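Local coordinates for protein SusD homolog (Bacteroides thetaiotaomicron VPI-5482, PDB 3IHV) that probably binds glycans at the outer membrane, as other members of the SusD family of Bacteroides do, at residues Val27-Thr30 and Asn31-Asp34; Phe62-Pro66 and Thr67-Pro71; Gln79-Ala82 and Ala83-Gly87; Tyr128-Leu131 and Val132-Gly136; Met141-Thr144 and Gln145-Asn148. One frame throughout, in Å; residues are numbered along the deposited sequence. Where two conformers were deposited one is given.

Contact 1 (Val27-Thr30 and Asn31-Asp34). With EDO (1,2-ethanediol), chain M.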
# COMPACT_ATOMS: atom_id res chain seq x y z
N VAL A 27 16.54 -9.10 4.64
CA VAL A 27 16.08 -8.27 3.55
C VAL A 27 14.60 -7.93 3.78
O VAL A 27 14.18 -6.77 3.68
CB VAL A 27 16.28 -8.93 2.15
CG1 VAL A 27 15.93 -7.91 1.03
CG2 VAL A 27 17.73 -9.46 1.99
N TYR A 28 13.80 -8.96 4.07
CA TYR A 28 12.42 -8.73 4.41
C TYR A 28 12.21 -7.78 5.57
O TYR A 28 11.26 -6.99 5.56
CB TYR A 28 11.74 -10.03 4.79
CG TYR A 28 11.31 -10.91 3.62
CD1 TYR A 28 10.10 -10.68 2.99
CD2 TYR A 28 12.10 -11.97 3.19
CE1 TYR A 28 9.67 -11.48 1.94
CE2 TYR A 28 11.70 -12.77 2.14
CZ TYR A 28 10.45 -12.55 1.54
OH TYR A 28 9.98 -13.31 0.50
N ARG A 29 13.05 -7.86 6.59
CA ARG A 29 12.87 -7.05 7.80
C ARG A 29 12.87 -5.57 7.44
O ARG A 29 12.28 -4.78 8.16
CB ARG A 29 13.97 -7.40 8.80
CG ARG A 29 13.91 -6.78 10.16
CD ARG A 29 15.10 -7.38 11.00
NE ARG A 29 15.06 -8.85 10.96
CZ ARG A 29 16.06 -9.69 10.59
NH1 ARG A 29 17.30 -9.27 10.35
NH2 ARG A 29 15.81 -10.99 10.56
N THR A 30 13.48 -5.18 6.32
CA THR A 30 13.48 -3.77 5.90
C THR A 30 12.04 -3.23 5.88
O THR A 30 11.77 -2.08 6.32
CB THR A 30 14.13 -3.58 4.53
OG1 THR A 30 15.33 -4.35 4.45
CG2 THR A 30 14.48 -2.12 4.30
N ASN A 31 11.12 -4.07 5.42
CA ASN A 31 9.73 -3.67 5.29
C ASN A 31 9.04 -3.20 6.55
O ASN A 31 8.07 -2.45 6.41
CB ASN A 31 8.89 -4.80 4.66
CG ASN A 31 9.17 -4.97 3.18
OD1 ASN A 31 9.51 -4.00 2.49
ND2 ASN A 31 9.00 -6.18 2.70
N THR A 32 9.50 -3.64 7.71
CA THR A 32 8.84 -3.31 8.99
C THR A 32 9.29 -1.98 9.57
O THR A 32 8.77 -1.56 10.59
CB THR A 32 9.02 -4.43 10.05
OG1 THR A 32 10.41 -4.63 10.32
CG2 THR A 32 8.34 -5.74 9.57
N LEU A 33 10.29 -1.36 8.95
CA LEU A 33 10.72 -0.03 9.39
C LEU A 33 9.59 1.00 9.33
O LEU A 33 8.75 1.00 8.44
CB LEU A 33 11.88 0.47 8.54
CG LEU A 33 13.25 -0.23 8.74
CD1 LEU A 33 14.13 0.11 7.58
CD2 LEU A 33 13.96 0.13 10.06
N ASP A 34 9.66 1.95 10.26
CA ASP A 34 8.73 3.04 10.33
C ASP A 34 8.74 3.80 8.99
O ASP A 34 7.70 4.16 8.46
CB ASP A 34 9.15 3.93 11.52
CG ASP A 34 8.02 4.79 12.08
OD1 ASP A 34 6.93 4.27 12.40
OD2 ASP A 34 8.25 6.01 12.25
C1 EDO M . 7.43 -8.77 7.29
O1 EDO M . 6.37 -9.56 6.78
C2 EDO M . 8.46 -8.47 6.22
O2 EDO M . 7.93 -8.03 4.96
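Thr32 turns its hydroxyl back onto Arg29, and this pairing sets the pattern of the contact: helix 17-29 runs out into a chain of i to i+3 turns. The OG1 of Thr32 lies between its own backbone N and carbonyl carbon (chi1 60°), which swings it back over the preceding turn. There it donates to Arg29 O at 2.9 Å, in the carbonyl plane and on a lone pair. The amide Thr32 N reaches the same Arg29 O from above that plane, so one oxygen is gripped twice. Thr30 is oriented differently and works in two directions. Its OG1 points back to Val27 O at 2.8 Å and also meets Arg90 of helix 75-101, while CG2 runs obliquely across the side chain of Leu33. Leu33 brings its side chain close to the Thr30 carbonyl, its CG 3.4 Å from Thr30 O. On another side Asn31 carries its amide past Tyr28 O and packs on Leu123 and Phe127 of helix 107-135. A bound ethanediol, probably from the crystallisation liquor, sits near the edge of the Tyr28 ring, and Asn31 ND2 donates to its O2 at 3.1 Å.

Contact 2 (Phe62-Pro66 and Thr67-Pro71)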
# COMPACT_ATOMS: atom_id res chain seq x y z
N PHE A 62 2.53 17.02 12.06
CA PHE A 62 2.45 15.86 11.19
C PHE A 62 1.60 16.07 9.93
O PHE A 62 1.59 15.21 9.06
CB PHE A 62 1.93 14.63 11.99
CG PHE A 62 0.57 14.85 12.63
CD1 PHE A 62 -0.59 14.71 11.89
CD2 PHE A 62 0.47 15.18 13.98
CE1 PHE A 62 -1.82 14.88 12.45
CE2 PHE A 62 -0.79 15.38 14.56
CZ PHE A 62 -1.93 15.20 13.79
N ARG A 63 0.92 17.21 9.82
CA ARG A 63 0.08 17.45 8.67
C ARG A 63 0.85 17.95 7.47
O ARG A 63 0.29 18.02 6.36
CB ARG A 63 -1.02 18.43 9.05
CG ARG A 63 -1.94 17.91 10.15
CD ARG A 63 -2.86 18.99 10.67
NE ARG A 63 -3.44 18.59 11.96
CZ ARG A 63 -2.86 18.75 13.15
NH1 ARG A 63 -1.65 19.32 13.28
NH2 ARG A 63 -3.53 18.37 14.25
N ILE A 64 2.14 18.22 7.64
CA ILE A 64 2.87 18.88 6.55
C ILE A 64 3.02 18.04 5.28
O ILE A 64 2.85 18.57 4.17
CB ILE A 64 4.24 19.45 7.03
CG1 ILE A 64 4.80 20.45 6.00
CG2 ILE A 64 5.21 18.32 7.40
CD1 ILE A 64 6.09 21.11 6.42
N ILE A 65 3.29 16.74 5.41
CA ILE A 65 3.41 15.88 4.24
C ILE A 65 2.06 15.61 3.58
O ILE A 65 1.92 15.81 2.38
CB ILE A 65 4.23 14.60 4.53
CG1 ILE A 65 5.72 14.97 4.77
CG2 ILE A 65 4.14 13.63 3.37
CD1 ILE A 65 6.56 13.86 5.42
N PRO A 66 1.05 15.17 4.37
CA PRO A 66 -0.26 14.90 3.76
C PRO A 66 -0.94 16.09 3.11
O PRO A 66 -1.84 15.89 2.30
CB PRO A 66 -1.09 14.42 4.94
CG PRO A 66 -0.10 13.82 5.87
CD PRO A 66 1.06 14.77 5.80
N THR A 67 -0.55 17.32 3.46
CA THR A 67 -1.11 18.51 2.83
C THR A 67 -0.27 19.04 1.68
O THR A 67 -0.58 20.09 1.12
CB THR A 67 -1.27 19.64 3.86
OG1 THR A 67 0.02 19.94 4.46
CG2 THR A 67 -2.37 19.24 4.95
N ASN A 68 0.83 18.35 1.34
CA ASN A 68 1.69 18.78 0.25
C ASN A 68 2.28 20.16 0.43
O ASN A 68 2.39 20.92 -0.51
CB ASN A 68 0.96 18.66 -1.09
CG ASN A 68 0.66 17.22 -1.45
OD1 ASN A 68 1.42 16.32 -1.06
ND2 ASN A 68 -0.46 16.99 -2.14
N SER A 69 2.73 20.44 1.64
CA SER A 69 3.26 21.76 1.98
C SER A 69 4.67 21.68 2.55
O SER A 69 5.14 22.62 3.21
CB SER A 69 2.30 22.46 2.95
OG SER A 69 2.13 21.75 4.17
N PHE A 70 5.35 20.58 2.23
CA PHE A 70 6.68 20.26 2.73
C PHE A 70 7.83 20.64 1.78
O PHE A 70 7.62 20.72 0.56
CB PHE A 70 6.79 18.77 3.11
CG PHE A 70 6.59 17.81 1.97
CD1 PHE A 70 5.30 17.44 1.56
CD2 PHE A 70 7.70 17.22 1.33
CE1 PHE A 70 5.11 16.55 0.53
CE2 PHE A 70 7.51 16.28 0.31
CZ PHE A 70 6.21 15.96 -0.10
N PRO A 71 9.01 20.91 2.35
CA PRO A 71 10.20 21.30 1.58
C PRO A 71 11.06 20.09 1.18
O PRO A 71 10.82 18.98 1.64
CB PRO A 71 10.95 22.18 2.56
CG PRO A 71 10.69 21.53 3.86
CD PRO A 71 9.24 21.10 3.79
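Arg63 O is held twice by Thr67, whose hydroxyl OG1 donates to it at 2.7 Å and whose amide N donates at 3.1 Å. The two donors come from opposite faces of the carbonyl plane. Beyond them the chain closes as a Schellman motif, with a type I turn from Ile65 to Asn68: Ser69 N reaches back to Ile64 O nearly along the C=O axis, Asn68 N bonds to Ile65 O, and Asn68 takes the left-handed conformation (phi 59°). The chi1 of 58° at Thr67 sets OG1 between its own N and carbonyl carbon, facing Arg63 O. Ser69 OG lies 2.8 Å from Thr67 OG1 and is also bonded to Asn59. A valine in place of Thr67 would keep the amide bond, but Arg63 O would probably lose the shorter of its two bonds and Ser69 OG a polar neighbour. The apolar side is built by Phe70, whose ring takes Ile65 CG1 over one face, toward the rim, 4.1 Å from Phe70 CD1. Phe516 and Trp535 meet the same ring, joining this loop to the C-terminal end of the chain. Ile64 spans the rest, its CG1 3.9 Å from Phe70 CB and its CD1 4.1 Å from Pro71 CD.

Contact 3 (Gln79-Ala82 and Ala83-Gly87). With EDO (1,2-ethanediol), chain K; EDO (1,2-ethanediol), chain I.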
# COMPACT_ATOMS: atom_id res chain seq x y z
N GLN A 79 14.36 9.80 4.95
CA GLN A 79 14.41 8.52 5.64
C GLN A 79 13.90 7.35 4.78
O GLN A 79 14.46 6.25 4.82
CB GLN A 79 13.62 8.60 6.94
CG GLN A 79 14.31 9.48 7.99
CD GLN A 79 13.45 9.75 9.22
OE1 GLN A 79 12.23 9.64 9.18
NE2 GLN A 79 14.10 10.13 10.32
N THR A 80 12.84 7.60 4.01
CA THR A 80 12.30 6.56 3.14
C THR A 80 13.26 6.29 1.98
O THR A 80 13.52 5.12 1.64
CB THR A 80 10.90 6.89 2.66
OG1 THR A 80 10.01 6.86 3.78
CG2 THR A 80 10.44 5.88 1.64
N TRP A 81 13.82 7.36 1.40
CA TRP A 81 14.81 7.20 0.34
C TRP A 81 15.94 6.30 0.85
O TRP A 81 16.31 5.32 0.20
CB TRP A 81 15.31 8.57 -0.11
CG TRP A 81 16.46 8.62 -1.06
CD1 TRP A 81 17.79 8.63 -0.75
CD2 TRP A 81 16.37 8.82 -2.47
NE1 TRP A 81 18.54 8.79 -1.90
CE2 TRP A 81 17.69 8.92 -2.97
CE3 TRP A 81 15.31 8.93 -3.35
CZ2 TRP A 81 17.95 9.11 -4.30
CZ3 TRP A 81 15.58 9.12 -4.71
CH2 TRP A 81 16.89 9.22 -5.16
N ALA A 82 16.47 6.62 2.04
CA ALA A 82 17.55 5.85 2.65
C ALA A 82 17.12 4.42 2.95
O ALA A 82 17.89 3.49 2.73
CB ALA A 82 18.07 6.56 3.93
N ALA A 83 15.92 4.22 3.46
CA ALA A 83 15.47 2.87 3.80
C ALA A 83 15.32 1.99 2.56
O ALA A 83 15.69 0.80 2.57
CB ALA A 83 14.13 2.91 4.61
N LEU A 84 14.79 2.54 1.47
CA LEU A 84 14.66 1.77 0.23
C LEU A 84 16.02 1.35 -0.24
O LEU A 84 16.24 0.19 -0.63
CB LEU A 84 13.91 2.60 -0.84
CG LEU A 84 12.40 2.73 -0.56
CD1 LEU A 84 11.68 3.92 -1.33
CD2 LEU A 84 11.68 1.35 -0.87
N TYR A 85 16.97 2.29 -0.25
CA TYR A 85 18.33 1.95 -0.68
C TYR A 85 19.01 0.95 0.25
O TYR A 85 19.83 0.14 -0.19
CB TYR A 85 19.17 3.22 -0.95
CG TYR A 85 18.87 3.77 -2.34
CD1 TYR A 85 19.31 3.09 -3.48
CD2 TYR A 85 18.13 4.92 -2.53
CE1 TYR A 85 19.01 3.52 -4.76
CE2 TYR A 85 17.83 5.38 -3.82
CZ TYR A 85 18.28 4.69 -4.91
OH TYR A 85 18.01 5.13 -6.19
N THR A 86 18.65 0.95 1.53
CA THR A 86 19.16 -0.05 2.46
C THR A 86 18.60 -1.42 2.07
O THR A 86 19.31 -2.43 2.07
CB THR A 86 18.80 0.32 3.90
OG1 THR A 86 19.56 1.49 4.30
CG2 THR A 86 19.12 -0.81 4.86
N GLY A 87 17.30 -1.47 1.79
CA GLY A 87 16.66 -2.70 1.34
C GLY A 87 17.37 -3.24 0.12
O GLY A 87 17.68 -4.44 0.05
C1 EDO K . 23.70 1.86 2.05
O1 EDO K . 22.41 2.08 1.49
C2 EDO K . 23.63 0.71 3.04
O2 EDO K . 22.59 0.94 4.00
C1 EDO I . 22.26 6.90 -3.08
O1 EDO I . 21.83 6.50 -1.80
C2 EDO I . 21.17 7.66 -3.76
O2 EDO I . 21.25 9.05 -3.43
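Trp81 and Tyr85, one turn apart on helix 75-101, form an edge-to-face (T-shaped) aromatic pair and make up the tight part of this i to i+4 contact. The two side chains lie alongside each other and point the same way. The edge of Tyr85 is turned to the face of the indole, the planes meeting at 59° and the centroid of its five-membered ring standing 5.0 Å from that of the phenol. The touching atom is Tyr85 CE2, which sits over the middle of the indole, 3.6 Å from Trp81 CE2. The torsion of Trp81 that sets CG opposite the backbone N (chi1 172°) sends the indole out beside Tyr85, with one face turned to that ring's edge. Tyr85 CD2 also comes to 3.3 Å from Trp81 O, so the ring edge rests against the carbonyl that its own amide N bonds. The phenol OH is carried on to Val139 O, and the indole meets Phe135 of helix 107-135. On a second buried face Thr80 and Leu84 run side by side, Thr80 CG2 3.8 Å from Leu84 CD1, with helix 34-38 and helix 107-135 beyond them.

At the outer margin of the aromatic pair an ethanediol, probably from the crystallisation liquor, lies over the outer part of a Tyr85 face and takes a weak bond from Trp81 NE1. The looser side carries Ala82 and Thr86, which are partly exposed. Here packing gives way to a second ethanediol, hydrogen-bonded through O2 to Thr86 OG1 at 3.1 Å, and that hydroxyl stands 3.0 Å from Ala82 O.

Contact 4 (Tyr128-Leu131 and Val132-Gly136)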
# COMPACT_ATOMS: atom_id res chain seq x y z
N TYR A 128 12.67 -0.97 -5.74
CA TYR A 128 12.85 -0.08 -6.91
C TYR A 128 11.54 0.45 -7.44
O TYR A 128 11.51 1.57 -7.96
CB TYR A 128 13.65 -0.70 -8.04
CG TYR A 128 15.14 -0.60 -7.84
CD1 TYR A 128 15.79 0.59 -7.98
CD2 TYR A 128 15.88 -1.72 -7.49
CE1 TYR A 128 17.15 0.70 -7.78
CE2 TYR A 128 17.24 -1.62 -7.30
CZ TYR A 128 17.86 -0.43 -7.45
OH TYR A 128 19.21 -0.37 -7.25
N PHE A 129 10.46 -0.33 -7.33
CA PHE A 129 9.17 0.15 -7.79
C PHE A 129 8.75 1.34 -6.96
O PHE A 129 8.28 2.33 -7.50
CB PHE A 129 8.11 -0.98 -7.68
CG PHE A 129 6.72 -0.57 -8.16
CD1 PHE A 129 6.55 0.13 -9.34
CD2 PHE A 129 5.61 -0.97 -7.49
CE1 PHE A 129 5.31 0.49 -9.79
CE2 PHE A 129 4.33 -0.61 -7.96
CZ PHE A 129 4.21 0.09 -9.13
N GLU A 130 8.85 1.22 -5.63
CA GLU A 130 8.53 2.35 -4.76
C GLU A 130 9.39 3.56 -5.10
O GLU A 130 8.88 4.68 -5.17
CB GLU A 130 8.68 2.03 -3.26
CG GLU A 130 7.68 1.01 -2.73
CD GLU A 130 6.28 1.58 -2.46
OE1 GLU A 130 5.87 2.56 -3.13
OE2 GLU A 130 5.56 1.02 -1.59
N LEU A 131 10.68 3.34 -5.29
CA LEU A 131 11.59 4.45 -5.62
C LEU A 131 11.17 5.12 -6.92
O LEU A 131 11.02 6.34 -6.99
CB LEU A 131 13.05 4.01 -5.75
CG LEU A 131 13.86 3.79 -4.48
CD1 LEU A 131 15.21 3.12 -4.79
CD2 LEU A 131 14.04 5.15 -3.75
N VAL A 132 10.99 4.32 -7.95
CA VAL A 132 10.70 4.93 -9.23
C VAL A 132 9.33 5.63 -9.28
O VAL A 132 9.21 6.71 -9.87
CB VAL A 132 10.87 3.94 -10.41
CG1 VAL A 132 9.66 2.94 -10.53
CG2 VAL A 132 11.06 4.70 -11.71
N ARG A 133 8.30 5.04 -8.67
CA ARG A 133 7.00 5.65 -8.77
C ARG A 133 6.90 6.88 -7.86
O ARG A 133 6.17 7.83 -8.20
CB ARG A 133 5.84 4.66 -8.50
CG ARG A 133 5.64 4.26 -7.05
CD ARG A 133 4.66 3.12 -6.99
NE ARG A 133 4.36 2.70 -5.64
CZ ARG A 133 3.22 2.15 -5.26
NH1 ARG A 133 2.22 2.02 -6.11
NH2 ARG A 133 3.06 1.79 -4.02
N ARG A 134 7.58 6.89 -6.72
CA ARG A 134 7.48 8.00 -5.79
C ARG A 134 8.45 9.14 -6.03
O ARG A 134 8.13 10.30 -5.75
CB ARG A 134 7.59 7.49 -4.33
CG ARG A 134 6.47 6.53 -3.97
CD ARG A 134 6.54 6.02 -2.54
NE ARG A 134 5.37 5.23 -2.24
CZ ARG A 134 4.19 5.71 -1.84
NH1 ARG A 134 3.96 7.01 -1.65
NH2 ARG A 134 3.20 4.84 -1.64
N PHE A 135 9.65 8.80 -6.53
CA PHE A 135 10.72 9.75 -6.76
C PHE A 135 11.04 10.02 -8.21
O PHE A 135 11.77 10.96 -8.50
CB PHE A 135 11.97 9.34 -6.00
CG PHE A 135 11.82 9.35 -4.49
CD1 PHE A 135 12.02 10.53 -3.77
CD2 PHE A 135 11.50 8.21 -3.78
CE1 PHE A 135 11.92 10.57 -2.37
CE2 PHE A 135 11.40 8.24 -2.39
CZ PHE A 135 11.61 9.42 -1.69
N GLY A 136 10.59 9.14 -9.10
CA GLY A 136 10.73 9.40 -10.54
C GLY A 136 12.07 9.20 -11.20
O GLY A 136 12.17 8.53 -12.23
O HOH W 1 3.46 2.16 -0.70
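Glu130 OE1 accepts three hydrogen bonds from Arg133 and Arg134, a buried salt-bridge network on the last turns of helix 107-135. Arg133 approaches side-on with two nitrogens, NE at 2.9 Å and NH2 at 3.0 Å from Glu130 OE1, both in its guanidinium plane. Arg134 adds NE at 2.9 Å from the same oxygen. All three lie out of the carboxylate plane, Arg133 on one face and Arg134 on the other, and the charge on Glu130 is probably well compensated. Its OE2 turns to Tyr37 and to a water Arg134 NH2 also holds.

The second kind of contact is CH-pi. Arg133 CD stands over the face of the Phe129 ring, 3.8 Å from its centroid, and the guanidinium and ring planes are 27° apart. The chi1 of 74° at Arg133 brings the chain back across Phe129 while its extended run to NE carries it to Glu130. With an alanine here, Glu130 OE1 would probably be left with Arg134 alone of its two arginines, and the Phe129 face would lose its CD cover.

In apolar contact, Leu131 CD2 meets Phe135 CD2 at 4.0 Å. At the helix end Gly136, with phi 77°, donates its N to Val132 O at 2.9 Å.

Contact 5 (Met141-Thr144 and Gln145-Asn148)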
# COMPACT_ATOMS: atom_id res chain seq x y z
N MSE A 141 21.39 1.37 -8.14
CA MSE A 141 22.50 1.00 -7.27
C MSE A 141 22.62 -0.51 -7.36
O MSE A 141 22.05 -1.26 -6.54
CB MSE A 141 22.20 1.46 -5.84
CG MSE A 141 23.37 1.52 -4.95
SE MSE A 141 24.60 2.97 -5.40
CE MSE A 141 23.56 4.47 -4.89
N THR A 142 23.38 -0.96 -8.36
CA THR A 142 23.34 -2.37 -8.74
C THR A 142 24.22 -3.33 -8.01
O THR A 142 24.15 -4.55 -8.27
CB THR A 142 23.56 -2.50 -10.23
OG1 THR A 142 24.77 -1.83 -10.58
CG2 THR A 142 22.37 -1.89 -10.97
N SER A 143 25.03 -2.83 -7.10
CA SER A 143 25.88 -3.70 -6.29
C SER A 143 26.18 -3.03 -4.97
O SER A 143 26.01 -1.82 -4.81
CB SER A 143 27.17 -4.02 -7.02
OG SER A 143 28.02 -2.89 -7.07
N THR A 144 26.60 -3.84 -4.00
CA THR A 144 27.05 -3.32 -2.73
C THR A 144 28.30 -2.46 -2.95
O THR A 144 28.47 -1.43 -2.30
CB THR A 144 27.38 -4.42 -1.72
OG1 THR A 144 28.36 -5.32 -2.26
CG2 THR A 144 26.12 -5.19 -1.35
N GLN A 145 29.15 -2.85 -3.89
CA GLN A 145 30.36 -2.05 -4.18
C GLN A 145 29.95 -0.63 -4.64
O GLN A 145 30.53 0.36 -4.17
CB GLN A 145 31.22 -2.73 -5.24
CG GLN A 145 31.92 -3.98 -4.77
CD GLN A 145 31.05 -5.27 -4.65
OE1 GLN A 145 29.86 -5.33 -5.03
NE2 GLN A 145 31.69 -6.33 -4.12
N MSE A 146 28.91 -0.50 -5.48
CA MSE A 146 28.50 0.83 -5.91
C MSE A 146 28.07 1.71 -4.74
O MSE A 146 28.34 2.92 -4.75
CB MSE A 146 27.39 0.77 -6.93
CG MSE A 146 27.25 2.06 -7.69
SE MSE A 146 25.99 1.78 -9.08
CE MSE A 146 26.85 0.27 -9.93
N SER A 147 27.47 1.12 -3.71
CA SER A 147 27.06 1.89 -2.54
C SER A 147 28.22 2.55 -1.82
O SER A 147 28.01 3.45 -1.02
CB SER A 147 26.29 0.99 -1.57
OG SER A 147 25.20 0.41 -2.23
N ASN A 148 29.44 2.08 -2.06
CA ASN A 148 30.61 2.63 -1.41
C ASN A 148 31.44 3.55 -2.30
O ASN A 148 32.50 4.02 -1.89
CB ASN A 148 31.42 1.48 -0.82
CG ASN A 148 30.64 0.80 0.30
OD1 ASN A 148 30.08 1.49 1.17
ND2 ASN A 148 30.50 -0.51 0.21
O HOH W 2 23.66 -1.59 -2.99
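The chi1 of 72° at Ser143 sets its OG between the backbone N and the carbonyl carbon, facing the amides of the turn that follows, where it accepts from Met146 N at 3.0 Å. The bond is fairly straight, with an angle of 157° at the hydrogen. Thr144 has a similar first torsion of 57°, but its hydroxyl bonds Glu96 of helix 75-101 and ties the short helix to that long one. Gln145 bends at its second torsion, which folds the amide back so that OE1 comes to 3.6 Å from Ser143 CB, alongside the cap.

On another side two selenomethionines meet. Met141 is bent at both outer torsions, and its SE crosses over Met146, 3.6 Å from Met146 CG; since Met146 was modelled in two conformers, this approach is tentative. A water donates to Ser143 O, within the first turn. The amide of Ser147 is held less firmly than that of Met146: it reaches Ser143 O weakly, at 3.5 Å, and Thr144 O weakly too. One residue further on, Asn148 N donates to Gln145 O at 2.9 Å. Helix 144-147 is thus a short, loosely bonded one that begins where the loop following helix 107-135 ends. Ser143, extended in its own backbone and bonding the amide three residues on, is a serine N-cap, the arrangement typical of a helix start.

In the fold
Four of the five contacts form a connected group in the helical part of the protein, while contact 2 stands apart. Contacts 1 and 3 have centres about 10 Å apart and touch where Thr30 CG2 packs against Gly87 CA. Contacts 3 and 4 are similarly close, about 11 Å between centres, joined as helix 75-101 meets helix 107-135: Leu84 and Tyr85 pack on Leu131, and Trp81 on Phe135. Contact 5 is reached from both, through Tyr85 CE1 on Met141 CB and Tyr128 OH probably bonded to Met141 N. The nearest atoms of contact 2 stay about 8 Å or more from any of them. Near contact 1, the Thr32 side chain is about 9 Å from a bound sodium ion and touches Phe265, a sodium-site residue.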